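PDB 2GP4: 6-phosphogluconate dehydratase from Shewanella oneidensis, which catalyses the dehydration of 6-phospho-D-gluconate to 2-dehydro-3-deoxy-6-phosphogluconate, a step of the Entner-Doudoroff pathway, and is seen here in its cluster-free apo form. Local coordinates for residues N48-H53 with F188-M193; C286-T289 with Y295-I298. One frame throughout, in Å; residues are numbered along the deposited sequence.

Contact 1 (N48-H53 with F188-M193); sequences NDARNH and FGHLPM
Ala50 lays its methyl group over the imidazole of His190, and this small CH-pi contact is the tight part of the interface. CB of Ala50 stands 3.7 Å from the centroid of the His190 ring and only 10° off the ring normal, so the methyl meets the middle of the face. On the opposite face lies CD2 of Leu191, offset toward the rim at 3.5 Å above the ring plane, and the imidazole is thus sandwiched between the Ala50 methyl and Leu191 CD2. The histidine reaches this place with its CG set between the backbone N and the carbonyl carbon (chi1 59°). Were His190 an alanine, the Ala50 methyl would probably face a gap where the ring had been, and most of what joins the helix end to the turn would go. In the fold, the contact brings the C-terminal end of helix 23-51 against the type I beta turn Phe188 to Leu191, which leads from helix 179-186 toward strand 193-195; the Leu191 N to Phe188 O bond, 3.0 Å, closes the turn. The meeting of Arg51 with His190 is looser, CG of Arg51 to CB of His190 4.2 Å, and Arg51 rests also on Glu290 and Tyr295. The two side chains run past each other in opposite directions, and one face of the guanidinium is covered by ND2 of Asn48, 3.2 Å above its plane. On the solvent side, Asp49 OD2 hydrogen-bonds to the Tyr628 hydroxyl.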
loop_
_atom_site.group_PDB
_atom_site.type_symbol
_atom_site.label_atom_id
_atom_site.label_comp_id
_atom_site.label_asym_id
_atom_site.label_seq_id
_atom_site.Cartn_x
_atom_site.Cartn_y
_atom_site.Cartn_z
ATOM N N ASN A 48 11.718 19.955 15.397
ATOM C CA ASN A 48 11.861 20.902 16.503
ATOM C C ASN A 48 12.472 22.230 16.064
ATOM O O ASN A 48 12.088 23.286 16.569
ATOM C CB ASN A 48 12.673 20.303 17.658
ATOM C CG ASN A 48 12.599 21.146 18.919
ATOM O OD1 ASN A 48 13.603 21.368 19.593
ATOM N ND2 ASN A 48 11.405 21.631 19.238
ATOM N N ASP A 49 13.421 22.168 15.128
ATOM C CA ASP A 49 13.994 23.366 14.519
ATOM C C ASP A 49 12.921 24.118 13.738
ATOM O O ASP A 49 12.885 25.348 13.754
ATOM C CB ASP A 49 15.161 23.015 13.585
ATOM C CG ASP A 49 16.266 22.235 14.282
ATOM O OD1 ASP A 49 16.544 22.500 15.471
ATOM O OD2 ASP A 49 16.860 21.353 13.630
ATOM N N ALA A 50 12.058 23.363 13.056
ATOM C CA ALA A 50 10.936 23.917 12.298
ATOM C C ALA A 50 9.924 24.611 13.213
ATOM O O ALA A 50 9.318 25.612 12.825
ATOM C CB ALA A 50 10.258 22.827 11.472
ATOM N N ARG A 51 9.753 24.073 14.423
ATOM C CA ARG A 51 8.924 24.702 15.452
ATOM C C ARG A 51 9.526 26.011 15.951
ATOM O O ARG A 51 8.825 27.018 16.062
ATOM C CB ARG A 51 8.722 23.761 16.640
ATOM C CG ARG A 51 7.430 22.978 16.617
ATOM C CD ARG A 51 7.300 22.132 17.872
ATOM N NE ARG A 51 8.198 20.979 17.850
ATOM C CZ ARG A 51 8.443 20.191 18.895
ATOM N NH1 ARG A 51 7.856 20.420 20.067
ATOM N NH2 ARG A 51 9.280 19.169 18.767
ATOM N N ASN A 52 10.826 25.986 16.243
ATOM C CA ASN A 52 11.538 27.138 16.793
ATOM C C ASN A 52 11.579 28.349 15.853
ATOM O O ASN A 52 12.092 29.410 16.222
ATOM C CB ASN A 52 12.960 26.739 17.214
ATOM C CG ASN A 52 12.981 25.772 18.399
ATOM O OD1 ASN A 52 11.966 25.545 19.064
ATOM N ND2 ASN A 52 14.152 25.198 18.665
ATOM N N HIS A 53 11.024 28.182 14.652
ATOM C CA HIS A 53 10.944 29.259 13.664
ATOM C C HIS A 53 9.561 29.915 13.643
ATOM O O HIS A 53 8.533 29.244 13.776
ATOM C CB HIS A 53 11.312 28.737 12.270
ATOM C CG HIS A 53 11.636 29.819 11.287
ATOM N ND1 HIS A 53 10.863 30.070 10.173
ATOM C CD2 HIS A 53 12.647 30.721 11.255
ATOM C CE1 HIS A 53 11.389 31.075 9.493
ATOM N NE2 HIS A 53 12.471 31.488 10.129
ATOM N N PHE A 188 6.542 18.751 6.461
ATOM C CA PHE A 188 6.053 19.757 7.395
ATOM C C PHE A 188 5.529 19.052 8.636
ATOM O O PHE A 188 4.480 19.402 9.177
ATOM C CB PHE A 188 4.983 20.616 6.718
ATOM C CG PHE A 188 5.522 21.451 5.588
ATOM C CD1 PHE A 188 5.796 20.879 4.347
ATOM C CD2 PHE A 188 5.789 22.803 5.774
ATOM C CE1 PHE A 188 6.312 21.641 3.311
ATOM C CE2 PHE A 188 6.305 23.575 4.738
ATOM C CZ PHE A 188 6.562 22.992 3.503
ATOM N N GLY A 189 6.304 18.062 9.080
ATOM C CA GLY A 189 5.920 17.150 10.144
ATOM C C GLY A 189 5.626 17.759 11.497
ATOM O O GLY A 189 5.056 17.091 12.358
ATOM N N HIS A 190 6.019 19.019 11.679
ATOM C CA HIS A 190 5.794 19.765 12.933
ATOM C C HIS A 190 4.350 20.264 13.068
ATOM O O HIS A 190 3.894 20.585 14.163
ATOM C CB HIS A 190 6.782 20.935 13.045
ATOM C CG HIS A 190 6.695 21.907 11.908
ATOM N ND1 HIS A 190 6.398 23.242 12.091
ATOM C CD2 HIS A 190 6.841 21.734 10.572
ATOM C CE1 HIS A 190 6.373 23.849 10.918
ATOM N NE2 HIS A 190 6.634 22.955 9.980
ATOM N N LEU A 191 3.634 20.324 11.951
ATOM C CA LEU A 191 2.235 20.740 11.960
ATOM C C LEU A 191 1.322 19.552 12.267
ATOM O O LEU A 191 1.598 18.434 11.831
ATOM C CB LEU A 191 1.843 21.357 10.609
ATOM C CG LEU A 191 2.654 22.511 10.004
ATOM C CD1 LEU A 191 2.032 22.946 8.686
ATOM C CD2 LEU A 191 2.778 23.706 10.957
ATOM N N PRO A 192 0.243 19.783 13.044
ATOM C CA PRO A 192 -0.814 18.783 13.148
ATOM C C PRO A 192 -1.642 18.769 11.870
ATOM O O PRO A 192 -1.877 19.828 11.270
ATOM C CB PRO A 192 -1.669 19.291 14.309
ATOM C CG PRO A 192 -1.447 20.762 14.325
ATOM C CD PRO A 192 -0.031 20.967 13.881
HETATM N N MSE A 193 -2.063 17.578 11.452
HETATM C CA MSE A 193 -2.866 17.433 10.248
HETATM C C MSE A 193 -3.824 16.266 10.360
HETATM O O MSE A 193 -3.569 15.306 11.088
HETATM C CB MSE A 193 -1.978 17.252 9.016
HETATM C CG MSE A 193 -1.139 18.468 8.659
HETATM SE SE MSE A 193 -0.009 18.072 7.149
HETATM C CE MSE A 193 1.254 19.538 7.270
#

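Contact 2 (C286-T289 with Y295-I298); sequences CRLT and YSPI
The ring of Tyr295 has O of Leu288 at its edge, near the ring plane and 3.6 Å from CD1, while CD of Pro297 lies over the centre of one face, 3.6 Å above it. These contacts belong to the short loop between helix 272-287 and helix 298-301 in the N-terminal family region: after helix 272-287 the chain makes a short excursion and returns beside its starting point, with Pro297 at the N-cap position of the next helix. A single backbone hydrogen bond closes the excursion, from Ser296 N to Leu288 O, 3.2 Å long and fairly straight at 165°. The same carbonyl oxygen also receives a CA-H...O contact from Tyr295, so two neighbouring residues converge on it. With CG anti to the backbone N (chi1 178°), the tyrosine ring swings alongside the backbone of Leu288 and Thr289, where CD1 meets Leu288 O, and its hydroxyl hydrogen-bonds to the carbonyl of His190. Beside the backbone bond, CG of Leu288 packs on CB of Ser296 at 3.7 Å; both residues are buried, and the leucine also touches Pro192 and Leu194. The serine hydroxyl is hydrogen-bonded to Asn391 ND2 and to the carbonyl of Gln294. After Leu288, the CB of Thr289 points away from 295-298, and its OG1 makes a weak hydrogen bond of 3.3 Å to O of Cys286.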
loop_
_atom_site.group_PDB
_atom_site.type_symbol
_atom_site.label_atom_id
_atom_site.label_comp_id
_atom_site.label_asym_id
_atom_site.label_seq_id
_atom_site.Cartn_x
_atom_site.Cartn_y
_atom_site.Cartn_z
ATOM N N CYS A 286 -7.516 22.213 15.015
ATOM C CA CYS A 286 -7.337 23.386 15.880
ATOM C C CYS A 286 -6.959 22.986 17.311
ATOM O O CYS A 286 -6.139 23.649 17.949
ATOM C CB CYS A 286 -8.601 24.259 15.866
ATOM S SG CYS A 286 -8.699 25.512 17.180
ATOM N N ARG A 287 -7.555 21.900 17.797
ATOM C CA ARG A 287 -7.263 21.355 19.125
ATOM C C ARG A 287 -5.898 20.674 19.204
ATOM O O ARG A 287 -5.386 20.431 20.293
ATOM C CB ARG A 287 -8.336 20.341 19.525
ATOM C CG ARG A 287 -9.540 20.917 20.242
ATOM C CD ARG A 287 -10.512 19.804 20.625
ATOM N NE ARG A 287 -9.873 18.750 21.417
ATOM C CZ ARG A 287 -10.401 17.548 21.648
ATOM N NH1 ARG A 287 -11.591 17.225 21.150
ATOM N NH2 ARG A 287 -9.737 16.663 22.381
ATOM N N LEU A 288 -5.323 20.358 18.047
ATOM C CA LEU A 288 -4.068 19.609 17.973
ATOM C C LEU A 288 -2.862 20.510 17.717
ATOM O O LEU A 288 -1.728 20.035 17.595
ATOM C CB LEU A 288 -4.175 18.516 16.907
ATOM C CG LEU A 288 -4.569 17.096 17.335
ATOM C CD1 LEU A 288 -5.715 17.048 18.348
ATOM C CD2 LEU A 288 -4.888 16.261 16.105
ATOM N N THR A 289 -3.130 21.811 17.660
ATOM C CA THR A 289 -2.134 22.858 17.448
ATOM C C THR A 289 -1.056 22.886 18.544
ATOM O O THR A 289 -1.266 22.368 19.641
ATOM C CB THR A 289 -2.860 24.228 17.312
ATOM O OG1 THR A 289 -3.499 24.291 16.031
ATOM C CG2 THR A 289 -1.912 25.415 17.451
ATOM N N TYR A 295 -1.001 18.827 21.577
ATOM C CA TYR A 295 -0.113 18.963 20.414
ATOM C C TYR A 295 0.253 17.608 19.803
ATOM O O TYR A 295 0.955 16.800 20.419
ATOM C CB TYR A 295 1.153 19.758 20.773
ATOM C CG TYR A 295 2.157 19.920 19.640
ATOM C CD1 TYR A 295 1.750 20.311 18.358
ATOM C CD2 TYR A 295 3.521 19.700 19.860
ATOM C CE1 TYR A 295 2.671 20.471 17.327
ATOM C CE2 TYR A 295 4.452 19.859 18.836
ATOM C CZ TYR A 295 4.021 20.244 17.571
ATOM O OH TYR A 295 4.937 20.402 16.554
ATOM N N SER A 296 -0.231 17.389 18.583
ATOM C CA SER A 296 -0.055 16.126 17.874
ATOM C C SER A 296 0.438 16.345 16.437
ATOM O O SER A 296 -0.347 16.258 15.488
ATOM C CB SER A 296 -1.365 15.333 17.877
ATOM O OG SER A 296 -1.809 15.076 19.201
ATOM N N PRO A 297 1.747 16.621 16.273
ATOM C CA PRO A 297 2.307 16.839 14.939
ATOM C C PRO A 297 2.313 15.552 14.105
ATOM O O PRO A 297 2.583 14.472 14.634
ATOM C CB PRO A 297 3.734 17.321 15.232
ATOM C CG PRO A 297 4.055 16.789 16.562
ATOM C CD PRO A 297 2.771 16.734 17.325
ATOM N N ILE A 298 2.003 15.672 12.817
ATOM C CA ILE A 298 1.906 14.496 11.937
ATOM C C ILE A 298 3.185 13.649 11.902
ATOM O O ILE A 298 3.113 12.423 11.812
ATOM C CB ILE A 298 1.428 14.855 10.496
ATOM C CG1 ILE A 298 1.043 13.580 9.728
ATOM C CG2 ILE A 298 2.481 15.670 9.756
ATOM C CD1 ILE A 298 0.010 13.781 8.635
#

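Overall arrangement
Contact 1 lies at the surface, with no buried residue among those that touch, whereas contact 2 is partly buried through Leu288 and Ser296. Their centres are about 10 Å apart, and the turn at 188-193 is common ground: Tyr295 OH meets His190 O at 2.6 Å, and Ile298 N meets Leu191 O at 3.0 Å, both probable hydrogen bonds. Chemistry follows place. Contact 1 joins parts far apart in sequence, helix 23-51 and the turn, by a CH-pi contact without hydrogen bonds; contact 2 closes a short local loop with a backbone hydrogen bond and buried packing. Arg51 also touches Tyr295, so the tyrosine bridges the two contacts.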